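Local coordinates for protein cellulase (PDB 6WQY) that probably hydrolyses the beta-1,4-glucan chains of cellulose and related plant polysaccharides, acting as a broad-specificity GH5_4 endoglucanase through its TIM-barrel catalytic domain, at residues A[372-375]-A[376-380]; A[325-328]-A[329-333]; A[86-89]-A[90-93]; A[199-202]-A[203-206]. All coordinates share one frame; numbering follows the deposited sequence.

Contact 1: residues A[372-375]-A[376-380]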
loop_
_atom_site.group_PDB
_atom_site.type_symbol
_atom_site.label_atom_id
_atom_site.label_comp_id
_atom_site.label_asym_id
_atom_site.label_seq_id
_atom_site.Cartn_x
_atom_site.Cartn_y
_atom_site.Cartn_z
ATOM N N GLN A 372 -15.250 8.774 -13.059
ATOM C CA GLN A 372 -14.767 8.403 -14.386
ATOM C C GLN A 372 -13.664 9.346 -14.848
ATOM O O GLN A 372 -12.649 8.915 -15.416
ATOM C CB GLN A 372 -15.912 8.408 -15.396
ATOM C CG GLN A 372 -15.484 7.974 -16.793
ATOM C CD GLN A 372 -15.123 6.506 -16.843
ATOM O OE1 GLN A 372 -16.000 5.643 -16.710
ATOM N NE2 GLN A 372 -13.848 6.203 -17.011
ATOM N N GLU A 373 -13.845 10.646 -14.617
ATOM C CA GLU A 373 -12.861 11.626 -15.058
ATOM C C GLU A 373 -11.564 11.489 -14.273
ATOM O O GLU A 373 -10.470 11.668 -14.834
ATOM C CB GLU A 373 -13.448 13.028 -14.909
ATOM C CG GLU A 373 -14.503 13.388 -15.959
ATOM C CD GLU A 373 -15.818 12.619 -15.854
ATOM O OE1 GLU A 373 -16.234 12.273 -14.730
ATOM O OE2 GLU A 373 -16.451 12.370 -16.904
ATOM N N VAL A 374 -11.669 11.182 -12.982
ATOM C CA VAL A 374 -10.489 10.969 -12.157
ATOM C C VAL A 374 -9.718 9.741 -12.630
ATOM O O VAL A 374 -8.489 9.769 -12.784
ATOM C CB VAL A 374 -10.904 10.835 -10.683
ATOM C CG1 VAL A 374 -9.692 10.486 -9.826
ATOM C CG2 VAL A 374 -11.547 12.120 -10.187
ATOM N N ILE A 375 -10.429 8.634 -12.840
ATOM C CA ILE A 375 -9.811 7.406 -13.319
ATOM C C ILE A 375 -9.132 7.640 -14.658
ATOM O O ILE A 375 -8.008 7.182 -14.888
ATOM C CB ILE A 375 -10.871 6.291 -13.376
ATOM C CG1 ILE A 375 -11.355 5.956 -11.962
ATOM C CG2 ILE A 375 -10.323 5.072 -14.077
ATOM C CD1 ILE A 375 -12.662 5.195 -11.903
ATOM N N ASP A 376 -9.790 8.388 -15.546
ATOM C CA ASP A 376 -9.218 8.628 -16.866
ATOM C C ASP A 376 -7.887 9.355 -16.789
ATOM O O ASP A 376 -6.972 9.035 -17.541
ATOM C CB ASP A 376 -10.210 9.411 -17.727
ATOM C CG ASP A 376 -11.378 8.559 -18.195
ATOM O OD1 ASP A 376 -11.317 7.315 -18.052
ATOM O OD2 ASP A 376 -12.357 9.139 -18.711
ATOM N N VAL A 377 -7.752 10.345 -15.898
ATOM C CA VAL A 377 -6.477 11.066 -15.846
ATOM C C VAL A 377 -5.371 10.210 -15.232
ATOM O O VAL A 377 -4.209 10.328 -15.616
ATOM C CB VAL A 377 -6.573 12.455 -15.177
ATOM C CG1 VAL A 377 -7.610 13.327 -15.871
ATOM C CG2 VAL A 377 -6.845 12.343 -13.694
ATOM N N MET A 378 -5.720 9.345 -14.275
ATOM C CA MET A 378 -4.714 8.455 -13.697
ATOM C C MET A 378 -4.263 7.422 -14.719
ATOM O O MET A 378 -3.065 7.147 -14.848
ATOM C CB MET A 378 -5.252 7.787 -12.420
ATOM C CG MET A 378 -5.531 8.784 -11.309
ATOM S SD MET A 378 -5.701 8.083 -9.663
ATOM C CE MET A 378 -7.167 7.070 -9.877
ATOM N N LYS A 379 -5.208 6.874 -15.488
ATOM C CA LYS A 379 -4.849 5.913 -16.525
ATOM C C LYS A 379 -3.960 6.548 -17.582
ATOM O O LYS A 379 -3.046 5.906 -18.108
ATOM C CB LYS A 379 -6.105 5.364 -17.200
ATOM C CG LYS A 379 -6.901 4.436 -16.308
ATOM C CD LYS A 379 -7.857 3.554 -17.092
ATOM C CE LYS A 379 -8.894 4.339 -17.855
ATOM N NZ LYS A 379 -9.799 3.405 -18.590
ATOM N N ARG A 380 -4.208 7.817 -17.906
ATOM C CA ARG A 380 -3.377 8.492 -18.898
ATOM C C ARG A 380 -1.931 8.581 -18.430
ATOM O O ARG A 380 -1.005 8.463 -19.240
ATOM C CB ARG A 380 -3.951 9.879 -19.176
ATOM C CG ARG A 380 -3.366 10.587 -20.377
ATOM C CD ARG A 380 -4.344 11.653 -20.843
ATOM N NE ARG A 380 -5.602 11.033 -21.251
ATOM C CZ ARG A 380 -6.814 11.493 -20.951
ATOM N NH1 ARG A 380 -6.962 12.595 -20.225
ATOM N NH2 ARG A 380 -7.883 10.833 -21.374
HETATM O O HOH W 1 -12.622 3.586 -17.223
#

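Contact 2: residues A[325-328]-A[329-333]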
loop_
_atom_site.group_PDB
_atom_site.type_symbol
_atom_site.label_atom_id
_atom_site.label_comp_id
_atom_site.label_asym_id
_atom_site.label_seq_id
_atom_site.Cartn_x
_atom_site.Cartn_y
_atom_site.Cartn_z
ATOM N N LEU A 325 -7.645 16.920 -10.187
ATOM C CA LEU A 325 -7.368 16.046 -11.320
ATOM C C LEU A 325 -5.970 16.288 -11.855
ATOM O O LEU A 325 -5.269 15.346 -12.227
ATOM C CB LEU A 325 -8.424 16.202 -12.407
ATOM C CG LEU A 325 -9.698 15.412 -12.139
ATOM C CD1 LEU A 325 -10.492 15.946 -10.964
ATOM C CD2 LEU A 325 -10.571 15.359 -13.386
ATOM N N TYR A 326 -5.544 17.556 -11.908
ATOM C CA TYR A 326 -4.173 17.863 -12.307
ATOM C C TYR A 326 -3.166 17.203 -11.369
ATOM O O TYR A 326 -2.215 16.565 -11.829
ATOM C CB TYR A 326 -3.970 19.382 -12.390
ATOM C CG TYR A 326 -2.518 19.774 -12.547
ATOM C CD1 TYR A 326 -1.752 19.290 -13.599
ATOM C CD2 TYR A 326 -1.903 20.606 -11.627
ATOM C CE1 TYR A 326 -0.423 19.621 -13.730
ATOM C CE2 TYR A 326 -0.571 20.943 -11.741
ATOM C CZ TYR A 326 0.166 20.446 -12.799
ATOM O OH TYR A 326 1.499 20.772 -12.943
ATOM N N TYR A 327 -3.362 17.347 -10.060
ATOM C CA TYR A 327 -2.478 16.706 -9.092
ATOM C C TYR A 327 -2.383 15.205 -9.342
ATOM O O TYR A 327 -1.283 14.637 -9.409
ATOM C CB TYR A 327 -2.987 16.982 -7.662
ATOM C CG TYR A 327 -2.197 16.244 -6.605
ATOM C CD1 TYR A 327 -1.047 16.802 -6.057
ATOM C CD2 TYR A 327 -2.576 14.986 -6.180
ATOM C CE1 TYR A 327 -0.298 16.123 -5.110
ATOM C CE2 TYR A 327 -1.834 14.303 -5.230
ATOM C CZ TYR A 327 -0.706 14.868 -4.707
ATOM O OH TYR A 327 0.017 14.146 -3.773
ATOM N N LEU A 328 -3.526 14.526 -9.463
ATOM C CA LEU A 328 -3.509 13.077 -9.629
ATOM C C LEU A 328 -2.864 12.675 -10.938
ATOM O O LEU A 328 -2.105 11.698 -10.988
ATOM C CB LEU A 328 -4.931 12.530 -9.515
ATOM C CG LEU A 328 -5.546 12.605 -8.116
ATOM C CD1 LEU A 328 -6.998 12.208 -8.165
ATOM C CD2 LEU A 328 -4.801 11.702 -7.138
ATOM N N GLU A 329 -3.147 13.414 -12.011
ATOM C CA GLU A 329 -2.520 13.129 -13.296
ATOM C C GLU A 329 -1.016 13.344 -13.208
ATOM O O GLU A 329 -0.227 12.518 -13.694
ATOM C CB GLU A 329 -3.148 13.999 -14.394
ATOM C CG GLU A 329 -2.843 13.530 -15.807
ATOM C CD GLU A 329 -3.600 14.284 -16.896
ATOM O OE1 GLU A 329 -4.400 15.196 -16.633
ATOM O OE2 GLU A 329 -3.331 13.979 -18.089
ATOM N N TYR A 330 -0.596 14.434 -12.563
ATOM C CA TYR A 330 0.827 14.733 -12.448
ATOM C C TYR A 330 1.557 13.660 -11.646
ATOM O O TYR A 330 2.655 13.211 -12.029
ATOM C CB TYR A 330 1.029 16.102 -11.794
ATOM C CG TYR A 330 2.444 16.581 -11.939
ATOM C CD1 TYR A 330 3.414 16.251 -11.012
ATOM C CD2 TYR A 330 2.822 17.329 -13.034
ATOM C CE1 TYR A 330 4.717 16.667 -11.168
ATOM C CE2 TYR A 330 4.123 17.749 -13.199
ATOM C CZ TYR A 330 5.065 17.409 -12.266
ATOM O OH TYR A 330 6.371 17.811 -12.416
ATOM N N VAL A 331 0.975 13.238 -10.527
ATOM C CA VAL A 331 1.621 12.251 -9.677
ATOM C C VAL A 331 1.668 10.893 -10.364
ATOM O O VAL A 331 2.669 10.179 -10.264
ATOM C CB VAL A 331 0.922 12.187 -8.304
ATOM C CG1 VAL A 331 1.461 11.034 -7.480
ATOM C CG2 VAL A 331 1.111 13.495 -7.554
ATOM N N CYS A 332 0.594 10.500 -11.057
ATOM C CA CYS A 332 0.615 9.203 -11.733
ATOM C C CYS A 332 1.625 9.181 -12.877
ATOM O O CYS A 332 2.324 8.176 -13.072
ATOM C CB CYS A 332 -0.775 8.805 -12.211
ATOM S SG CYS A 332 -1.881 8.279 -10.881
ATOM N N LYS A 333 1.718 10.271 -13.638
ATOM C CA LYS A 333 2.707 10.336 -14.710
ATOM C C LYS A 333 4.125 10.306 -14.149
ATOM O O LYS A 333 5.005 9.636 -14.708
ATOM C CB LYS A 333 2.456 11.583 -15.554
ATOM C CG LYS A 333 3.460 11.803 -16.677
ATOM C CD LYS A 333 3.537 10.609 -17.615
ATOM C CE LYS A 333 4.423 10.914 -18.817
ATOM N NZ LYS A 333 4.866 9.675 -19.511
#

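Contact 3: residues A[86-89]-A[90-93]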
loop_
_atom_site.group_PDB
_atom_site.type_symbol
_atom_site.label_atom_id
_atom_site.label_comp_id
_atom_site.label_asym_id
_atom_site.label_seq_id
_atom_site.Cartn_x
_atom_site.Cartn_y
_atom_site.Cartn_z
ATOM N N GLY A 86 -4.951 -15.536 18.086
ATOM C CA GLY A 86 -4.855 -16.133 19.397
ATOM C C GLY A 86 -3.551 -15.787 20.100
ATOM O O GLY A 86 -2.724 -15.006 19.634
ATOM N N GLU A 87 -3.376 -16.415 21.256
ATOM C CA GLU A 87 -2.242 -16.144 22.122
ATOM C C GLU A 87 -0.999 -16.903 21.660
ATOM O O GLU A 87 -1.057 -17.842 20.855
ATOM C CB GLU A 87 -2.569 -16.546 23.565
ATOM C CG GLU A 87 -3.719 -15.768 24.184
ATOM C CD GLU A 87 -3.422 -14.285 24.289
ATOM O OE1 GLU A 87 -2.237 -13.920 24.437
ATOM O OE2 GLU A 87 -4.378 -13.483 24.215
ATOM N N ALA A 88 0.146 -16.484 22.200
ATOM C CA ALA A 88 1.392 -17.190 21.970
ATOM C C ALA A 88 1.291 -18.611 22.525
ATOM O O ALA A 88 0.547 -18.862 23.479
ATOM C CB ALA A 88 2.534 -16.458 22.678
ATOM N N PRO A 89 2.049 -19.567 21.968
ATOM C CA PRO A 89 3.033 -19.397 20.899
ATOM C C PRO A 89 2.473 -19.556 19.487
ATOM O O PRO A 89 3.180 -19.299 18.517
ATOM C CB PRO A 89 4.028 -20.530 21.174
ATOM C CG PRO A 89 3.161 -21.615 21.724
ATOM C CD PRO A 89 2.128 -20.914 22.575
ATOM N N ASP A 90 1.227 -20.006 19.363
ATOM C CA ASP A 90 0.717 -20.339 18.041
ATOM C C ASP A 90 0.180 -19.131 17.289
ATOM O O ASP A 90 0.220 -19.121 16.060
ATOM C CB ASP A 90 -0.373 -21.403 18.160
ATOM C CG ASP A 90 0.149 -22.699 18.753
ATOM O OD1 ASP A 90 1.170 -23.213 18.248
ATOM O OD2 ASP A 90 -0.452 -23.188 19.731
ATOM N N TYR A 91 -0.318 -18.121 17.992
ATOM C CA TYR A 91 -0.904 -16.948 17.355
ATOM C C TYR A 91 -1.863 -17.363 16.239
ATOM O O TYR A 91 -1.792 -16.882 15.113
ATOM C CB TYR A 91 0.185 -16.015 16.835
ATOM C CG TYR A 91 1.143 -15.530 17.899
ATOM C CD1 TYR A 91 0.771 -14.529 18.771
ATOM C CD2 TYR A 91 2.421 -16.061 18.011
ATOM C CE1 TYR A 91 1.649 -14.050 19.736
ATOM C CE2 TYR A 91 3.312 -15.585 18.962
ATOM C CZ TYR A 91 2.916 -14.583 19.821
ATOM O OH TYR A 91 3.804 -14.112 20.768
ATOM N N THR A 92 -2.787 -18.257 16.574
ATOM C CA THR A 92 -3.658 -18.843 15.563
ATOM C C THR A 92 -4.637 -17.804 15.045
ATOM O O THR A 92 -5.317 -17.121 15.826
ATOM C CB THR A 92 -4.423 -20.026 16.161
ATOM O OG1 THR A 92 -3.472 -20.994 16.595
ATOM C CG2 THR A 92 -5.369 -20.629 15.140
ATOM N N ILE A 93 -4.731 -17.698 13.727
ATOM C CA ILE A 93 -5.666 -16.764 13.105
ATOM C C ILE A 93 -7.040 -17.414 12.992
ATOM O O ILE A 93 -7.169 -18.556 12.532
ATOM C CB ILE A 93 -5.173 -16.318 11.717
ATOM C CG1 ILE A 93 -3.819 -15.623 11.818
ATOM C CG2 ILE A 93 -6.199 -15.397 11.061
ATOM C CD1 ILE A 93 -3.180 -15.298 10.493
HETATM O O HOH W 2 -3.132 -19.078 19.363
HETATM O O HOH W 3 -0.835 -21.040 21.248
#

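Contact 4: residues A[199-202]-A[203-206]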
loop_
_atom_site.group_PDB
_atom_site.type_symbol
_atom_site.label_atom_id
_atom_site.label_comp_id
_atom_site.label_asym_id
_atom_site.label_seq_id
_atom_site.Cartn_x
_atom_site.Cartn_y
_atom_site.Cartn_z
ATOM N N TRP A 199 12.476 -7.029 11.202
ATOM C CA TRP A 199 11.125 -7.552 11.045
ATOM C C TRP A 199 10.840 -7.928 9.601
ATOM O O TRP A 199 10.222 -8.971 9.330
ATOM C CB TRP A 199 10.109 -6.512 11.500
ATOM C CG TRP A 199 10.059 -6.259 12.978
ATOM C CD1 TRP A 199 10.760 -6.880 13.960
ATOM C CD2 TRP A 199 9.231 -5.291 13.621
ATOM N NE1 TRP A 199 10.399 -6.355 15.191
ATOM C CE2 TRP A 199 9.469 -5.368 14.998
ATOM C CE3 TRP A 199 8.306 -4.362 13.148
ATOM C CZ2 TRP A 199 8.804 -4.546 15.915
ATOM C CZ3 TRP A 199 7.656 -3.549 14.050
ATOM C CH2 TRP A 199 7.899 -3.654 15.413
ATOM N N ASN A 200 11.272 -7.091 8.653
ATOM C CA ASN A 200 11.062 -7.432 7.255
ATOM C C ASN A 200 11.782 -8.725 6.900
ATOM O O ASN A 200 11.261 -9.539 6.120
ATOM C CB ASN A 200 11.503 -6.289 6.348
ATOM C CG ASN A 200 10.491 -5.156 6.296
ATOM O OD1 ASN A 200 9.293 -5.360 6.525
ATOM N ND2 ASN A 200 10.969 -3.960 5.964
ATOM N N GLN A 201 12.979 -8.930 7.453
ATOM C CA GLN A 201 13.699 -10.178 7.207
ATOM C C GLN A 201 12.948 -11.377 7.779
ATOM O O GLN A 201 12.888 -12.443 7.150
ATOM C CB GLN A 201 15.106 -10.107 7.802
ATOM C CG GLN A 201 15.974 -11.308 7.446
ATOM C CD GLN A 201 16.350 -11.297 5.984
ATOM O OE1 GLN A 201 17.141 -10.463 5.548
ATOM N NE2 GLN A 201 15.762 -12.194 5.203
ATOM N N VAL A 202 12.382 -11.231 8.979
ATOM C CA VAL A 202 11.584 -12.301 9.579
ATOM C C VAL A 202 10.410 -12.673 8.684
ATOM O O VAL A 202 10.110 -13.859 8.490
ATOM C CB VAL A 202 11.126 -11.887 10.992
ATOM C CG1 VAL A 202 10.032 -12.813 11.506
ATOM C CG2 VAL A 202 12.309 -11.856 11.955
ATOM N N PHE A 203 9.716 -11.663 8.155
ATOM C CA PHE A 203 8.611 -11.886 7.223
ATOM C C PHE A 203 9.068 -12.638 5.988
ATOM O O PHE A 203 8.465 -13.655 5.617
ATOM C CB PHE A 203 8.006 -10.522 6.854
ATOM C CG PHE A 203 7.304 -10.468 5.523
ATOM C CD1 PHE A 203 6.031 -10.997 5.347
ATOM C CD2 PHE A 203 7.909 -9.847 4.452
ATOM C CE1 PHE A 203 5.390 -10.905 4.117
ATOM C CE2 PHE A 203 7.267 -9.759 3.227
ATOM C CZ PHE A 203 5.998 -10.277 3.073
ATOM N N VAL A 204 10.128 -12.162 5.330
ATOM C CA VAL A 204 10.592 -12.845 4.123
ATOM C C VAL A 204 10.923 -14.297 4.438
ATOM O O VAL A 204 10.485 -15.225 3.743
ATOM C CB VAL A 204 11.796 -12.110 3.509
ATOM C CG1 VAL A 204 12.396 -12.918 2.360
ATOM C CG2 VAL A 204 11.414 -10.723 3.026
ATOM N N ASP A 205 11.692 -14.522 5.505
ATOM C CA ASP A 205 12.106 -15.880 5.836
ATOM C C ASP A 205 10.900 -16.774 6.090
ATOM O O ASP A 205 10.876 -17.938 5.669
ATOM C CB ASP A 205 13.017 -15.871 7.066
ATOM C CG ASP A 205 14.370 -15.216 6.809
ATOM O OD1 ASP A 205 14.702 -14.916 5.655
ATOM O OD2 ASP A 205 15.122 -15.025 7.801
ATOM N N ALA A 206 9.904 -16.265 6.809
ATOM C CA ALA A 206 8.743 -17.079 7.142
ATOM C C ALA A 206 7.949 -17.444 5.895
ATOM O O ALA A 206 7.488 -18.580 5.761
ATOM C CB ALA A 206 7.858 -16.353 8.156
#

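Contact 1: residues A[372-375]-A[376-380]
Gln372 and Asp376, one turn apart on helix 371-383, are joined by a side-chain hydrogen bond from NE2 of Gln372 to OD1 of Asp376, 3.0 Å long and bent to 140° at the hydrogen. The acceptor lies close to the amide plane, whereas the carboxylate is met from above its own plane. Gln372 reaches it with CG opposite the backbone N (chi1 -178°) and a bend at chi2 that turns the amide toward the next turn. A water extends the link, accepting from Gln372 NE2 at 2.9 Å and from Lys379 NZ at 3.1 Å, so three side chains on this flank are connected. NZ of Lys379 also donates to Ala70 O, while its CE lies 4.1 Å from CG2 of Ile375. Beneath these polar groups the backbone keeps regular i to i+4 bonds, with Lys379 N to Ile375 O the straightest at 166°. On the inner flank, CE of Met378 rests against CG1 of Val374 at 4.2 Å. Val374 and Met378 face helix 318-337, touching Leu328 and Cys332 respectively; Ile375 packs on Phe360 and Met367, and Lys379 leans on Leu33, just ahead of the first barrel strand, 34-37.

Contact 2: residues A[325-328]-A[329-333]
Tyr327 lays its ring across Val331, its i+4 neighbour on helix 318-337. CB leaves the backbone pointing away from the next turn, but with CG opposite the backbone N (chi1 175°) the ring swings over Val331. The far half of the ring lies over the valine: CE1 and CE2 are 3.9 Å and 3.8 Å from Val331 CG2, and CZ comes closer, at 3.6 Å. The methyl sits over one ring face, 17° off the normal through the centroid, a CH-pi contact displaced toward the rim. At the tip, OH is still 4.0 Å from the same CG2, but its hydrogen bond goes to Asp254 O, which fixes the phenol end while Trp269 meets the ring edge-to-face. The helix belongs to the beta-alpha-beta unit of strands 305-310 and 342-346 in the TIM barrel; Leu328, Val331 and Cys332 pack inward on Met310 of the former strand. Tyr326, just before Tyr327, points the same way as Tyr330, their ring planes at 64° and Tyr326 OH 3.7 Å from Tyr330 CD2. That hydroxyl bonds to Glu284, and Tyr330 leans on Val287 and Thr288 of helix 284-299.

Contact 3: residues A[86-89]-A[90-93]
Tyr91 takes a positive phi of 47°, in the left-handed helical region, and its chi1 of -58° sets CG opposite the carbonyl carbon, turning the phenol back beneath Ala88. Ala88 CA lies over one ring face, 3.8 Å from the centroid and 15° off the normal, a CH-pi contact. Farther out, Ala88 CB approaches Tyr91 CZ at 3.4 Å. With a cis peptide before Pro89, the chain reverses in an alpha-turn closed by the hydrogen bond from Tyr91 N to Glu87 O (3.0 Å), whose donor stands above the carbonyl plane. Glu87 O also receives two waters: one bridges to Thr92 N, the other to Asp90 through both its backbone N and OD2. Three donors thus grip one carbonyl. At the mouth of the turn, Gly86 N donates to Thr92 O at 2.8 Å, and Tyr91 CA makes a nearly linear CA-H...O contact with Gly86 O. The turn lies on the surface, in the TIM-barrel loop that follows strand 74-77 and leads into helix 95-110, with the side chain of Thr92 about 5 Å from a bound magnesium ion. Tyr91 packs on Ala147 and Ala151 of helix 139-159, whose Gln155 bonds Tyr91 O and Ile93 N.

Contact 4: residues A[199-202]-A[203-206]
Trp199 begins the segment with its carbonyl O accepting from Phe203 N at 3.0 Å, while the indole extends from the helix the other way and donates through NE1 to Asn142 OD1. Asn200 follows: its O receives Val204 N at 3.0 Å and also lies at the edge of the Phe203 ring, near the ring plane, 3.8 Å from CD2. The Asn200 amide turns elsewhere, ND2 donating to Pro222 O at the end of strand 219-222. Phe203 packs on Leu219 and Val221 of that strand and meets Trp153 edge-to-face, so this side of helix 191-209 packs against the barrel wall of the eight-stranded TIM fold. Gln201 occupies the other, more polar flank. With CG opposite the backbone N (chi1 -173°) and a bend at chi2, its side chain runs forward along the helix to put NE2 3.0 Å from Asp205 OD1. This i to i+4 hydrogen bond is bent, 142° at the hydrogen, and OD1 is approached from above the carboxylate plane; the amide and carboxylate planes differ by 31°. Gln201 OE1 accepts from Gln239 N, so both ends of the amide are engaged and its rotation is fixed. Val202 ends the segment, its O taking Ala206 N at 2.9 Å and its side chain packing on Lys146 and Ala150 of helix 139-159.

Along the chain the order is contact 3, contact 4, contact 2, contact 1, all on one eight-stranded parallel TIM barrel. Contacts 1 and 2 adjoin, their centres about 9 Å apart: helices 371-383 and 318-337 touch directly, for instance where Val377 CG2 meets the backbone of Leu325, so the C-terminal helix is laid against the one between the last two strands. Contacts 3 and 4 lie on the opposite side of the chain's centre, with centres about 18 Å apart and no direct touch; helix 139-159 stands between, receiving Tyr91 from the loop and Val202 from helix 191-209. Centres of the two groups are about 34 to 44 Å apart, so the two pairs lie in separate sectors of the barrel's outer layer.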